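Local coordinates for protein N-acetyl-beta-D glucosaminidase (Rhizomucor miehei CAU432, PDB 4ZM6) that combines a glycoside hydrolase family 3 beta-N-acetylglucosaminidase with a GCN5-related glucosamine N-acetyltransferase region that binds acetyl-CoA, at residues L16-F21 / S41-S46; I450-A455 / R463-A468; D558-K563 / L615-P620; N770-S775 / E792-M797. All coordinates share one frame; numbering follows the deposited sequence.

Contact 1 of 4, residues L16-F21 / S41-S46; sequences LLMCGF and SIILFS
Cys-19 and Ile-42 lie abreast in two parallel strands, 17-19 and 41-44, whose directions differ by 32°. Backbone hydrogen bonds join them: Ile-43 N donates to Cys-19 O at 3.2 Å, while Cys-19 N to Ser-41 O is a weak bond of 3.4 Å. A second weak bond runs from the hydroxyl Ser-41 OG to Leu-17 O. CA-H...O contacts supplement these, among them Met-18 CA to Ser-41 O and Gly-20 CA to Ile-43 O, each 3.4 Å. Apolar side chains complete the contact. Met-18 crosses Ile-43 at about a right angle, with its CG 3.9 Å from Ile-43 CB, and a bend at chi3 (-68°) swings Met-18 CE over to Ser-41 CB. Further along, Phe-21 CE2 meets two side chains: Ile-42 CG2 at the ring edge, 4.0 Å away, and Leu-44 CD2 at 3.6 Å, the leucine running alongside the phenylalanine in the same direction. Strand 296-298 bonds to Met-18 and strand 76-79 to Ile-42, flanking the pair. With helix 28-37 as the crossover, the two strands form a beta-alpha-beta unit, consistent with the TIM barrel of the family 3 N-terminal domain.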
loop_
_atom_site.group_PDB
_atom_site.type_symbol
_atom_site.label_atom_id
_atom_site.label_comp_id
_atom_site.label_asym_id
_atom_site.label_seq_id
_atom_site.Cartn_x
_atom_site.Cartn_y
_atom_site.Cartn_z
ATOM N N LEU A 16 -16.455 -31.948 -12.068
ATOM C CA LEU A 16 -16.056 -31.393 -10.769
ATOM C C LEU A 16 -15.014 -32.230 -10.014
ATOM O O LEU A 16 -14.804 -32.014 -8.818
ATOM C CB LEU A 16 -17.292 -31.198 -9.873
ATOM C CG LEU A 16 -18.106 -29.917 -10.067
ATOM C CD1 LEU A 16 -18.350 -29.615 -11.536
ATOM C CD2 LEU A 16 -19.417 -29.990 -9.296
ATOM N N LEU A 17 -14.349 -33.164 -10.694
ATOM C CA LEU A 17 -13.364 -34.021 -10.030
ATOM C C LEU A 17 -12.012 -34.079 -10.725
ATOM O O LEU A 17 -11.890 -33.798 -11.918
ATOM C CB LEU A 17 -13.904 -35.445 -9.868
ATOM C CG LEU A 17 -14.593 -35.729 -8.531
ATOM C CD1 LEU A 17 -16.097 -35.510 -8.635
ATOM C CD2 LEU A 17 -14.276 -37.145 -8.078
ATOM N N MET A 18 -11.006 -34.457 -9.937
ATOM C CA MET A 18 -9.637 -34.626 -10.398
ATOM C C MET A 18 -9.073 -35.850 -9.691
ATOM O O MET A 18 -9.038 -35.892 -8.458
ATOM C CB MET A 18 -8.800 -33.390 -10.059
ATOM C CG MET A 18 -7.380 -33.423 -10.608
ATOM S SD MET A 18 -6.453 -31.920 -10.238
ATOM C CE MET A 18 -7.323 -30.731 -11.257
ATOM N N CYS A 19 -8.644 -36.842 -10.468
ATOM C CA CYS A 19 -8.266 -38.144 -9.920
ATOM C C CYS A 19 -7.007 -38.688 -10.585
ATOM O O CYS A 19 -6.798 -38.497 -11.785
ATOM C CB CYS A 19 -9.419 -39.134 -10.100
ATOM S SG CYS A 19 -11.063 -38.450 -9.759
ATOM N N GLY A 20 -6.180 -39.373 -9.795
ATOM C CA GLY A 20 -4.917 -39.930 -10.278
ATOM C C GLY A 20 -4.975 -41.422 -10.551
ATOM O O GLY A 20 -6.057 -41.999 -10.701
ATOM N N PHE A 21 -3.797 -42.037 -10.628
ATOM C CA PHE A 21 -3.655 -43.477 -10.865
ATOM C C PHE A 21 -2.189 -43.889 -10.711
ATOM O O PHE A 21 -1.331 -43.055 -10.413
ATOM C CB PHE A 21 -4.173 -43.865 -12.260
ATOM C CG PHE A 21 -3.443 -43.195 -13.392
ATOM C CD1 PHE A 21 -2.241 -43.706 -13.865
ATOM C CD2 PHE A 21 -3.961 -42.055 -13.991
ATOM C CE1 PHE A 21 -1.566 -43.093 -14.908
ATOM C CE2 PHE A 21 -3.290 -41.439 -15.037
ATOM C CZ PHE A 21 -2.091 -41.958 -15.494
ATOM N N SER A 41 -11.049 -34.062 -15.147
ATOM C CA SER A 41 -9.663 -33.691 -14.871
ATOM C C SER A 41 -8.860 -34.871 -14.329
ATOM O O SER A 41 -9.380 -35.694 -13.579
ATOM C CB SER A 41 -9.610 -32.533 -13.867
ATOM O OG SER A 41 -10.679 -31.616 -14.061
ATOM N N ILE A 42 -7.590 -34.935 -14.714
ATOM C CA ILE A 42 -6.663 -35.965 -14.249
ATOM C C ILE A 42 -5.517 -35.282 -13.518
ATOM O O ILE A 42 -5.209 -34.122 -13.795
ATOM C CB ILE A 42 -6.077 -36.771 -15.433
ATOM C CG1 ILE A 42 -7.196 -37.372 -16.298
ATOM C CG2 ILE A 42 -5.128 -37.863 -14.946
ATOM C CD1 ILE A 42 -8.084 -38.370 -15.581
ATOM N N ILE A 43 -4.891 -36.001 -12.587
ATOM C CA ILE A 43 -3.662 -35.539 -11.930
ATOM C C ILE A 43 -2.585 -36.620 -12.035
ATOM O O ILE A 43 -2.878 -37.810 -11.932
ATOM C CB ILE A 43 -3.899 -35.130 -10.451
ATOM C CG1 ILE A 43 -2.565 -34.792 -9.764
ATOM C CG2 ILE A 43 -4.640 -36.219 -9.686
ATOM C CD1 ILE A 43 -2.706 -34.060 -8.444
ATOM N N LEU A 44 -1.344 -36.190 -12.243
ATOM C CA LEU A 44 -0.221 -37.099 -12.451
ATOM C C LEU A 44 0.899 -36.866 -11.435
ATOM O O LEU A 44 1.047 -35.766 -10.892
ATOM C CB LEU A 44 0.336 -36.922 -13.864
ATOM C CG LEU A 44 -0.654 -37.019 -15.031
ATOM C CD1 LEU A 44 0.077 -36.790 -16.345
ATOM C CD2 LEU A 44 -1.359 -38.365 -15.042
ATOM N N PHE A 45 1.682 -37.913 -11.186
ATOM C CA PHE A 45 2.828 -37.848 -10.278
ATOM C C PHE A 45 4.030 -38.513 -10.948
ATOM O O PHE A 45 3.906 -39.022 -12.060
ATOM C CB PHE A 45 2.499 -38.561 -8.968
ATOM C CG PHE A 45 1.384 -37.923 -8.189
ATOM C CD1 PHE A 45 0.054 -38.155 -8.529
ATOM C CD2 PHE A 45 1.663 -37.100 -7.102
ATOM C CE1 PHE A 45 -0.973 -37.569 -7.810
ATOM C CE2 PHE A 45 0.638 -36.514 -6.377
ATOM C CZ PHE A 45 -0.679 -36.748 -6.731
ATOM N N SER A 46 5.182 -38.525 -10.277
ATOM C CA SER A 46 6.387 -39.179 -10.819
ATOM C C SER A 46 6.160 -40.656 -11.181
ATOM O O SER A 46 6.794 -41.170 -12.105
ATOM C CB SER A 46 7.559 -39.059 -9.848
ATOM O OG SER A 46 7.677 -37.735 -9.364
#

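Contact 2 of 4, residues I450-A455 / R463-A468; sequences IGTANA and RMVQQA
Ile-450 and Thr-452 both direct their CB from strand 450-452 toward helix 463-468, and Val-465 on the helix meets the two of them with a single methyl, CG2. Thr-452 crosses Val-465 at about a right angle and touches it with its methyl branch, Thr-452 CG2 to Val-465 CG2 being 3.7 Å. That methyl is anti to its own carbonyl carbon, whereas the hydroxyl sits between the backbone N and the carbonyl carbon (chi1 70°), where OG1 hydrogen-bonds to Asp-485. Ile-450 approaches Val-465 at a slant, CG2 to CG2, at 3.9 Å. Strand and helix run roughly antiparallel, the axes of 450-452 and 463-468 at 153° and 9.8 Å at closest approach, as a helix lies on a sheet: strand 447-452, helix 459-471 and strand 475-479 make a beta-alpha-beta unit, and the sheet is consistent with the alpha/beta sandwich domain that follows the barrel in family 3 enzymes. The longer branch of Ile-450 is extended, CD1 anti to CA (chi2 -178°), and its CD1 comes to Ala-468, one helical turn on from Met-464, 3.4 Å from Ala-468 CB. Tyr-431 of strand 426-431 touches both Ile-450 and Met-464, while Val-477 lies against both Thr-452 and Val-465.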
loop_
_atom_site.group_PDB
_atom_site.type_symbol
_atom_site.label_atom_id
_atom_site.label_comp_id
_atom_site.label_asym_id
_atom_site.label_seq_id
_atom_site.Cartn_x
_atom_site.Cartn_y
_atom_site.Cartn_z
ATOM N N ILE A 450 30.545 -30.445 5.295
ATOM C CA ILE A 450 29.402 -31.213 5.768
ATOM C C ILE A 450 28.136 -30.766 5.052
ATOM O O ILE A 450 27.884 -29.571 4.901
ATOM C CB ILE A 450 29.244 -31.117 7.293
ATOM C CG1 ILE A 450 30.526 -31.625 7.959
ATOM C CG2 ILE A 450 28.054 -31.947 7.751
ATOM C CD1 ILE A 450 30.500 -31.626 9.469
ATOM N N GLY A 451 27.364 -31.746 4.591
ATOM C CA GLY A 451 26.105 -31.507 3.907
ATOM C C GLY A 451 24.972 -31.813 4.858
ATOM O O GLY A 451 24.748 -32.975 5.215
ATOM N N THR A 452 24.272 -30.772 5.300
ATOM C CA THR A 452 23.070 -30.955 6.106
ATOM C C THR A 452 21.839 -30.842 5.223
ATOM O O THR A 452 21.839 -30.133 4.221
ATOM C CB THR A 452 22.976 -29.943 7.260
ATOM O OG1 THR A 452 22.708 -28.633 6.742
ATOM C CG2 THR A 452 24.273 -29.936 8.069
ATOM N N ALA A 453 20.805 -31.582 5.600
ATOM C CA ALA A 453 19.511 -31.526 4.952
ATOM C C ALA A 453 18.483 -31.533 6.075
ATOM O O ALA A 453 18.188 -32.586 6.646
ATOM C CB ALA A 453 19.332 -32.723 4.035
ATOM N N ASN A 454 17.978 -30.344 6.407
ATOM C CA ASN A 454 17.046 -30.146 7.524
ATOM C C ASN A 454 17.560 -30.744 8.839
ATOM O O ASN A 454 16.863 -31.511 9.506
ATOM C CB ASN A 454 15.646 -30.680 7.172
ATOM C CG ASN A 454 14.919 -29.806 6.157
ATOM O OD1 ASN A 454 15.345 -28.693 5.855
ATOM N ND2 ASN A 454 13.805 -30.304 5.635
ATOM N N ALA A 455 18.794 -30.392 9.197
ATOM C CA ALA A 455 19.364 -30.763 10.490
ATOM C C ALA A 455 18.429 -30.360 11.631
ATOM O O ALA A 455 18.212 -31.135 12.558
ATOM C CB ALA A 455 20.735 -30.126 10.670
ATOM N N ARG A 463 24.548 -33.133 15.798
ATOM C CA ARG A 463 25.667 -33.702 16.559
ATOM C C ARG A 463 26.915 -33.824 15.684
ATOM O O ARG A 463 28.013 -33.440 16.094
ATOM C CB ARG A 463 25.295 -35.070 17.134
ATOM C CG ARG A 463 24.168 -35.037 18.156
ATOM C CD ARG A 463 23.952 -36.400 18.805
ATOM N NE ARG A 463 22.548 -36.589 19.183
ATOM C CZ ARG A 463 21.653 -37.324 18.516
ATOM N NH1 ARG A 463 21.984 -38.009 17.422
ATOM N NH2 ARG A 463 20.404 -37.392 18.967
ATOM N N MET A 464 26.732 -34.340 14.471
ATOM C CA MET A 464 27.812 -34.425 13.488
ATOM C C MET A 464 28.503 -33.078 13.278
ATOM O O MET A 464 29.727 -32.999 13.294
ATOM C CB MET A 464 27.273 -34.925 12.147
ATOM C CG MET A 464 28.344 -35.263 11.122
ATOM S SD MET A 464 29.339 -36.693 11.594
ATOM C CE MET A 464 30.741 -35.898 12.366
ATOM N N VAL A 465 27.712 -32.028 13.086
ATOM C CA VAL A 465 28.245 -30.693 12.824
ATOM C C VAL A 465 28.921 -30.106 14.067
ATOM O O VAL A 465 29.978 -29.484 13.960
ATOM C CB VAL A 465 27.141 -29.739 12.300
ATOM C CG1 VAL A 465 27.631 -28.297 12.239
ATOM C CG2 VAL A 465 26.656 -30.179 10.924
ATOM N N GLN A 466 28.306 -30.297 15.234
ATOM C CA GLN A 466 28.880 -29.846 16.509
ATOM C C GLN A 466 30.180 -30.569 16.822
ATOM O O GLN A 466 31.115 -29.970 17.356
ATOM C CB GLN A 466 27.907 -30.092 17.658
ATOM C CG GLN A 466 26.769 -29.095 17.738
ATOM C CD GLN A 466 25.708 -29.497 18.749
ATOM O OE1 GLN A 466 25.490 -30.686 19.012
ATOM N NE2 GLN A 466 25.035 -28.504 19.317
ATOM N N GLN A 467 30.217 -31.863 16.509
ATOM C CA GLN A 467 31.420 -32.664 16.686
ATOM C C GLN A 467 32.535 -32.109 15.804
ATOM O O GLN A 467 33.609 -31.766 16.295
ATOM C CB GLN A 467 31.142 -34.136 16.340
ATOM C CG GLN A 467 32.301 -35.092 16.614
ATOM C CD GLN A 467 32.055 -36.516 16.126
ATOM O OE1 GLN A 467 32.950 -37.365 16.191
ATOM N NE2 GLN A 467 30.848 -36.787 15.634
ATOM N N ALA A 468 32.259 -32.006 14.506
ATOM C CA ALA A 468 33.245 -31.546 13.529
ATOM C C ALA A 468 33.729 -30.125 13.808
ATOM O O ALA A 468 34.887 -29.800 13.553
ATOM C CB ALA A 468 32.674 -31.639 12.122
#

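Contact 3 of 4, residues D558-K563 / L615-P620; sequences DDIFGK and LLMVSP. With ACO (acetyl coenzyme *a), chain C.
Phe-561 and Met-617 meet through two torsions: chi1 of Phe-561 (-63°) sets CG anti to its carbonyl carbon, and the bend of Met-617 at chi3 (-49°) carries CE to the ring, 3.4 Å from Phe-561 CE2. The arrangement belongs to the GNAT fold, where helix 546-561 packs on strand 608-618, the strand that holds acetyl-CoA. Phe-561 and Leu-615 slide past each other in opposite directions, while Met-617 and Phe-561 cross at a slant. Ile-560 divides its branches. CD1 packs on Met-617 CE at 3.6 Å, whereas CG2 covers one face of the Phe-561 ring over its centre and also touches the pantetheine carbon C7P at 3.7 Å. Asp-559 and Pro-620, both exposed, reach toward each other tip to tip, OD2 to CD. Helix and strand both line the cofactor arm, from different directions: the ring edge of Phe-561 faces the amide N4P, with CZ 3.8 Å from it, and Phe-657 meets this ring edge-to-face. Gly-624, Gly-626 and Gly-628 bind the cofactor through backbone N atoms beyond the strand. The strand grips the arm by its backbone. Leu-616 N donates to the acetyl oxygen O at 3.0 Å, and Val-618 N to O9P at 2.8 Å, a fairly straight bond (164°).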
loop_
_atom_site.group_PDB
_atom_site.type_symbol
_atom_site.label_atom_id
_atom_site.label_comp_id
_atom_site.label_asym_id
_atom_site.label_seq_id
_atom_site.Cartn_x
_atom_site.Cartn_y
_atom_site.Cartn_z
ATOM N N ASP A 558 23.342 12.832 -18.817
ATOM C CA ASP A 558 24.492 13.384 -19.517
ATOM C C ASP A 558 25.664 12.433 -19.377
ATOM O O ASP A 558 26.414 12.211 -20.322
ATOM C CB ASP A 558 24.863 14.763 -18.969
ATOM C CG ASP A 558 25.890 15.468 -19.829
ATOM O OD1 ASP A 558 25.629 15.652 -21.038
ATOM O OD2 ASP A 558 26.961 15.830 -19.299
ATOM N N ASP A 559 25.797 11.859 -18.186
ATOM C CA ASP A 559 26.858 10.907 -17.894
ATOM C C ASP A 559 26.807 9.679 -18.818
ATOM O O ASP A 559 27.848 9.199 -19.259
ATOM C CB ASP A 559 26.768 10.481 -16.424
ATOM C CG ASP A 559 27.989 9.729 -15.953
ATOM O OD1 ASP A 559 29.050 9.821 -16.610
ATOM O OD2 ASP A 559 27.887 9.044 -14.912
ATOM N N ILE A 560 25.600 9.201 -19.118
ATOM C CA ILE A 560 25.390 7.968 -19.891
ATOM C C ILE A 560 25.171 8.213 -21.383
ATOM O O ILE A 560 25.726 7.496 -22.210
ATOM C CB ILE A 560 24.176 7.187 -19.340
ATOM C CG1 ILE A 560 24.511 6.645 -17.953
ATOM C CG2 ILE A 560 23.763 6.058 -20.279
ATOM C CD1 ILE A 560 23.331 6.067 -17.210
ATOM N N PHE A 561 24.336 9.199 -21.712
ATOM C CA PHE A 561 23.946 9.487 -23.095
ATOM C C PHE A 561 24.501 10.815 -23.633
ATOM O O PHE A 561 24.256 11.161 -24.786
ATOM C CB PHE A 561 22.421 9.546 -23.200
ATOM C CG PHE A 561 21.726 8.251 -22.885
ATOM C CD1 PHE A 561 21.820 7.168 -23.749
ATOM C CD2 PHE A 561 20.932 8.130 -21.749
ATOM C CE1 PHE A 561 21.165 5.978 -23.471
ATOM C CE2 PHE A 561 20.273 6.943 -21.467
ATOM C CZ PHE A 561 20.392 5.864 -22.325
ATOM N N GLY A 562 25.249 11.550 -22.811
ATOM C CA GLY A 562 25.695 12.903 -23.159
ATOM C C GLY A 562 26.454 13.072 -24.466
ATOM O O GLY A 562 26.368 14.131 -25.089
ATOM N N LYS A 563 27.196 12.048 -24.885
ATOM C CA LYS A 563 28.015 12.132 -26.102
ATOM C C LYS A 563 27.161 12.218 -27.368
ATOM O O LYS A 563 27.285 13.171 -28.127
ATOM C CB LYS A 563 28.989 10.949 -26.202
ATOM N N LEU A 615 12.335 4.464 -20.286
ATOM C CA LEU A 615 13.771 4.577 -20.098
ATOM C C LEU A 615 14.207 3.723 -18.916
ATOM O O LEU A 615 13.465 3.577 -17.940
ATOM C CB LEU A 615 14.156 6.038 -19.866
ATOM C CG LEU A 615 15.646 6.368 -19.813
ATOM C CD1 LEU A 615 16.261 6.307 -21.199
ATOM C CD2 LEU A 615 15.858 7.743 -19.205
ATOM N N LEU A 616 15.400 3.143 -19.037
ATOM C CA LEU A 616 16.054 2.433 -17.949
ATOM C C LEU A 616 17.522 2.774 -18.064
ATOM O O LEU A 616 18.108 2.595 -19.126
ATOM C CB LEU A 616 15.861 0.925 -18.103
ATOM C CG LEU A 616 15.854 0.016 -16.864
ATOM C CD1 LEU A 616 16.420 -1.357 -17.225
ATOM C CD2 LEU A 616 16.614 0.597 -15.680
ATOM N N MET A 617 18.116 3.284 -16.992
ATOM C CA MET A 617 19.521 3.695 -17.021
ATOM C C MET A 617 20.121 3.645 -15.624
ATOM O O MET A 617 19.441 3.966 -14.648
ATOM C CB MET A 617 19.646 5.114 -17.590
ATOM C CG MET A 617 19.278 6.218 -16.603
ATOM S SD MET A 617 19.026 7.874 -17.279
ATOM C CE MET A 617 20.490 8.060 -18.278
ATOM N N VAL A 618 21.387 3.230 -15.531
ATOM C CA VAL A 618 22.129 3.289 -14.264
ATOM C C VAL A 618 23.553 3.802 -14.511
ATOM O O VAL A 618 24.142 3.548 -15.563
ATOM C CB VAL A 618 22.124 1.932 -13.484
ATOM C CG1 VAL A 618 21.084 0.964 -14.038
ATOM C CG2 VAL A 618 23.487 1.258 -13.486
ATOM N N SER A 619 24.085 4.520 -13.523
ATOM C CA SER A 619 25.396 5.158 -13.609
ATOM C C SER A 619 26.487 4.141 -13.930
ATOM O O SER A 619 26.489 3.052 -13.350
ATOM C CB SER A 619 25.736 5.845 -12.284
ATOM O OG SER A 619 24.603 6.496 -11.731
ATOM N N PRO A 620 27.434 4.497 -14.827
ATOM C CA PRO A 620 28.466 3.559 -15.290
ATOM C C PRO A 620 29.204 2.849 -14.161
ATOM O O PRO A 620 29.320 1.624 -14.176
ATOM C CB PRO A 620 29.435 4.455 -16.067
ATOM C CG PRO A 620 28.616 5.618 -16.497
ATOM C CD PRO A 620 27.643 5.848 -15.381
HETATM N N1A ACO C . 28.161 -10.161 -9.867
HETATM C C2A ACO C . 28.515 -10.569 -11.108
HETATM N N3A ACO C . 27.818 -10.245 -12.220
HETATM C C4A ACO C . 26.705 -9.466 -12.154
HETATM C C5A ACO C . 26.259 -8.994 -10.829
HETATM C C6A ACO C . 27.066 -9.387 -9.651
HETATM N N6A ACO C . 26.711 -8.979 -8.410
HETATM N N7A ACO C . 25.152 -8.272 -11.030
HETATM C C8A ACO C . 24.896 -8.276 -12.364
HETATM N N9A ACO C . 25.817 -8.995 -13.037
HETATM C C1B ACO C . 25.838 -9.198 -14.513
HETATM C C2B ACO C . 25.145 -10.493 -14.928
HETATM O O2B ACO C . 25.953 -11.204 -15.875
HETATM C C3B ACO C . 23.800 -10.081 -15.509
HETATM O O3B ACO C . 23.360 -10.882 -16.623
HETATM P P3B ACO C . 23.932 -10.866 -18.143
HETATM O O7A ACO C . 23.166 -9.760 -18.839
HETATM O O8A ACO C . 25.425 -10.661 -18.023
HETATM O O9A ACO C . 23.562 -12.235 -18.639
HETATM C C4B ACO C . 23.971 -8.600 -15.844
HETATM O O4B ACO C . 25.137 -8.125 -15.152
HETATM C C5B ACO C . 22.739 -7.796 -15.450
HETATM O O5B ACO C . 23.156 -6.465 -15.183
HETATM P P1A ACO C . 22.502 -5.581 -14.019
HETATM O O1A ACO C . 23.612 -5.208 -13.065
HETATM O O2A ACO C . 21.236 -6.196 -13.488
HETATM O O3A ACO C . 22.108 -4.349 -14.968
HETATM P P2A ACO C . 22.896 -2.960 -14.891
HETATM O O4A ACO C . 22.779 -2.441 -13.477
HETATM O O5A ACO C . 24.261 -3.124 -15.496
HETATM O O6A ACO C . 21.994 -2.080 -15.883
HETATM C CBP ACO C . 21.578 -1.325 -18.148
HETATM C CCP ACO C . 21.765 -2.515 -17.222
HETATM C CDP ACO C . 20.350 -0.531 -17.726
HETATM C CEP ACO C . 21.365 -1.844 -19.561
HETATM C CAP ACO C . 22.849 -0.477 -18.048
HETATM O OAP ACO C . 23.894 -1.101 -18.788
HETATM C C9P ACO C . 22.669 0.937 -18.521
HETATM O O9P ACO C . 22.419 1.807 -17.698
HETATM N N8P ACO C . 22.809 1.200 -19.819
HETATM C C7P ACO C . 22.696 2.560 -20.309
HETATM C C6P ACO C . 22.552 2.638 -21.819
HETATM C C5P ACO C . 21.235 2.129 -22.376
HETATM O O5P ACO C . 21.276 1.725 -23.525
HETATM N N4P ACO C . 20.092 2.162 -21.671
HETATM C C3P ACO C . 18.810 1.739 -22.244
HETATM C C2P ACO C . 18.034 2.892 -22.893
HETATM S S1P ACO C . 16.791 2.340 -24.036
HETATM C C ACO C . 15.421 2.154 -23.115
HETATM O O ACO C . 15.462 2.305 -21.907
HETATM C CH3 ACO C . 14.157 1.789 -23.824
#

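Contact 4 of 4, residues N770-S775 / E792-M797; sequences NTTHVS and ERSGGM
Thr-772 leans on segment 792-797 with every atom of its side chain. Its CB lies 3.3 Å from Glu-792 O and also close to Ser-794 O. From there the chain forks. The methyl CG2, anti to the backbone N, also approaches Glu-792 O and sits over the centre of the His-773 ring, 3.7 Å above one face. The hydroxyl OG1, anti to the carbonyl carbon (chi1 -51°), comes 2.6 Å from Ser-794 OG and 3.1 Å from Ser-794 O; Ser-794 OG is further hydrogen-bonded to Gly-791 O. The backbone secures the same spot, Thr-772 N donating to Ser-794 O at 2.8 Å. Beyond it His-773 NE2 donates to Glu-792 OE1 at 2.9 Å. The carboxylate oxygen lies near the ring plane, yet the nitrogen stands above the carboxylate plane; the ring and carboxylate planes are 51° apart. In the other direction Asn-770 and Gly-796 form a hydrogen-bonded antiparallel pair, Asn-770 N to Gly-796 O and Gly-796 N to Asn-770 O, each 2.9 Å, and Thr-771 faces Gly-795 in a non-hydrogen-bonded pair. Thr-771 O then receives Val-774 N and Ser-775 N where the chain turns away. Antiparallel to strand 763-771 and parallel to 830-836, strand 794-802 repeats the strand pattern of a GNAT sheet, consistent with a second N-acetyltransferase-like domain.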
loop_
_atom_site.group_PDB
_atom_site.type_symbol
_atom_site.label_atom_id
_atom_site.label_comp_id
_atom_site.label_asym_id
_atom_site.label_seq_id
_atom_site.Cartn_x
_atom_site.Cartn_y
_atom_site.Cartn_z
ATOM N N ASN A 770 5.870 20.121 -36.604
ATOM C CA ASN A 770 6.353 20.665 -35.350
ATOM C C ASN A 770 7.527 21.585 -35.651
ATOM O O ASN A 770 8.260 21.361 -36.618
ATOM C CB ASN A 770 6.765 19.543 -34.392
ATOM C CG ASN A 770 8.116 18.945 -34.732
ATOM O OD1 ASN A 770 8.195 17.908 -35.384
ATOM N ND2 ASN A 770 9.189 19.603 -34.300
ATOM N N THR A 771 7.697 22.619 -34.833
ATOM C CA THR A 771 8.812 23.539 -34.995
ATOM C C THR A 771 9.213 24.120 -33.647
ATOM O O THR A 771 8.370 24.617 -32.901
ATOM C CB THR A 771 8.460 24.701 -35.944
ATOM O OG1 THR A 771 8.052 24.188 -37.219
ATOM C CG2 THR A 771 9.655 25.624 -36.133
ATOM N N THR A 772 10.507 24.062 -33.355
ATOM C CA THR A 772 11.048 24.626 -32.134
ATOM C C THR A 772 10.678 26.107 -31.980
ATOM O O THR A 772 10.867 26.898 -32.898
ATOM C CB THR A 772 12.578 24.481 -32.124
ATOM O OG1 THR A 772 12.925 23.119 -32.400
ATOM C CG2 THR A 772 13.169 24.909 -30.779
ATOM N N HIS A 773 10.139 26.449 -30.812
ATOM C CA HIS A 773 9.659 27.805 -30.463
ATOM C C HIS A 773 8.366 28.264 -31.146
ATOM O O HIS A 773 7.957 29.409 -30.971
ATOM C CB HIS A 773 10.754 28.854 -30.658
ATOM C CG HIS A 773 12.005 28.559 -29.897
ATOM N ND1 HIS A 773 11.992 28.124 -28.588
ATOM C CD2 HIS A 773 13.308 28.646 -30.254
ATOM C CE1 HIS A 773 13.233 27.945 -28.176
ATOM N NE2 HIS A 773 14.051 28.257 -29.167
ATOM N N VAL A 774 7.716 27.382 -31.899
ATOM C CA VAL A 774 6.451 27.711 -32.544
ATOM C C VAL A 774 5.347 26.829 -31.974
ATOM O O VAL A 774 4.309 27.323 -31.532
ATOM C CB VAL A 774 6.554 27.539 -34.070
ATOM C CG1 VAL A 774 5.187 27.666 -34.736
ATOM C CG2 VAL A 774 7.535 28.554 -34.642
ATOM N N SER A 775 5.580 25.520 -31.987
ATOM C CA SER A 775 4.688 24.562 -31.346
ATOM C C SER A 775 4.643 24.762 -29.827
ATOM O O SER A 775 5.566 25.316 -29.240
ATOM C CB SER A 775 5.142 23.138 -31.687
ATOM O OG SER A 775 5.329 22.986 -33.087
ATOM N N GLU A 792 18.410 25.279 -32.836
ATOM C CA GLU A 792 17.257 26.089 -32.478
ATOM C C GLU A 792 16.324 26.174 -33.679
ATOM O O GLU A 792 15.109 26.052 -33.545
ATOM C CB GLU A 792 17.708 27.500 -32.104
ATOM C CG GLU A 792 18.504 27.574 -30.816
ATOM C CD GLU A 792 17.607 27.631 -29.603
ATOM O OE1 GLU A 792 16.867 28.629 -29.470
ATOM O OE2 GLU A 792 17.638 26.683 -28.789
ATOM N N ARG A 793 16.915 26.403 -34.851
ATOM C CA ARG A 793 16.167 26.506 -36.098
ATOM C C ARG A 793 15.889 25.095 -36.605
ATOM O O ARG A 793 16.558 24.590 -37.511
ATOM C CB ARG A 793 16.939 27.348 -37.126
ATOM C CG ARG A 793 17.202 28.794 -36.699
ATOM C CD ARG A 793 16.024 29.737 -36.960
ATOM N NE ARG A 793 14.739 29.244 -36.433
ATOM C CZ ARG A 793 14.212 29.540 -35.241
ATOM N NH1 ARG A 793 14.830 30.354 -34.387
ATOM N NH2 ARG A 793 13.040 29.010 -34.898
ATOM N N SER A 794 14.881 24.474 -36.002
ATOM C CA SER A 794 14.614 23.061 -36.188
ATOM C C SER A 794 13.133 22.735 -36.075
ATOM O O SER A 794 12.376 23.428 -35.387
ATOM C CB SER A 794 15.375 22.267 -35.131
ATOM O OG SER A 794 15.004 22.685 -33.829
ATOM N N GLY A 795 12.737 21.656 -36.739
ATOM C CA GLY A 795 11.351 21.195 -36.724
ATOM C C GLY A 795 11.246 19.802 -37.312
ATOM O O GLY A 795 12.244 19.103 -37.419
ATOM N N GLY A 796 10.043 19.398 -37.697
ATOM C CA GLY A 796 9.846 18.085 -38.286
ATOM C C GLY A 796 8.392 17.777 -38.560
ATOM O O GLY A 796 7.533 18.654 -38.470
ATOM N N MET A 797 8.116 16.519 -38.887
ATOM C CA MET A 797 6.755 16.084 -39.186
ATOM C C MET A 797 6.512 14.665 -38.680
ATOM O O MET A 797 7.452 13.963 -38.314
ATOM C CB MET A 797 6.492 16.157 -40.694
ATOM C CG MET A 797 7.213 15.095 -41.511
ATOM S SD MET A 797 7.121 15.399 -43.281
ATOM C CE MET A 797 8.304 16.725 -43.421
#

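In the fold
The four contacts follow one another along the chain and touch nowhere. Contact 1 lies in the family 3 N-terminal range, consistent with a TIM barrel, and contact 2 in what is probably the alpha/beta sandwich domain; their nearest atoms are about 18 Å apart. Both are beta-alpha-beta elements, but contact 1 pairs strand with strand, whereas contact 2 sets strand against helix. Contact 3 alone lines the acetyl-CoA pocket, and its nearest atoms are about 38 Å from contact 1 and about 36 Å from contact 2. Contact 4, in the second N-acetyltransferase range, lies about 26 Å from contact 3 between centres, away from the annotated sites. Contacts 1 and 4 lie on opposite sides of the chain's centre.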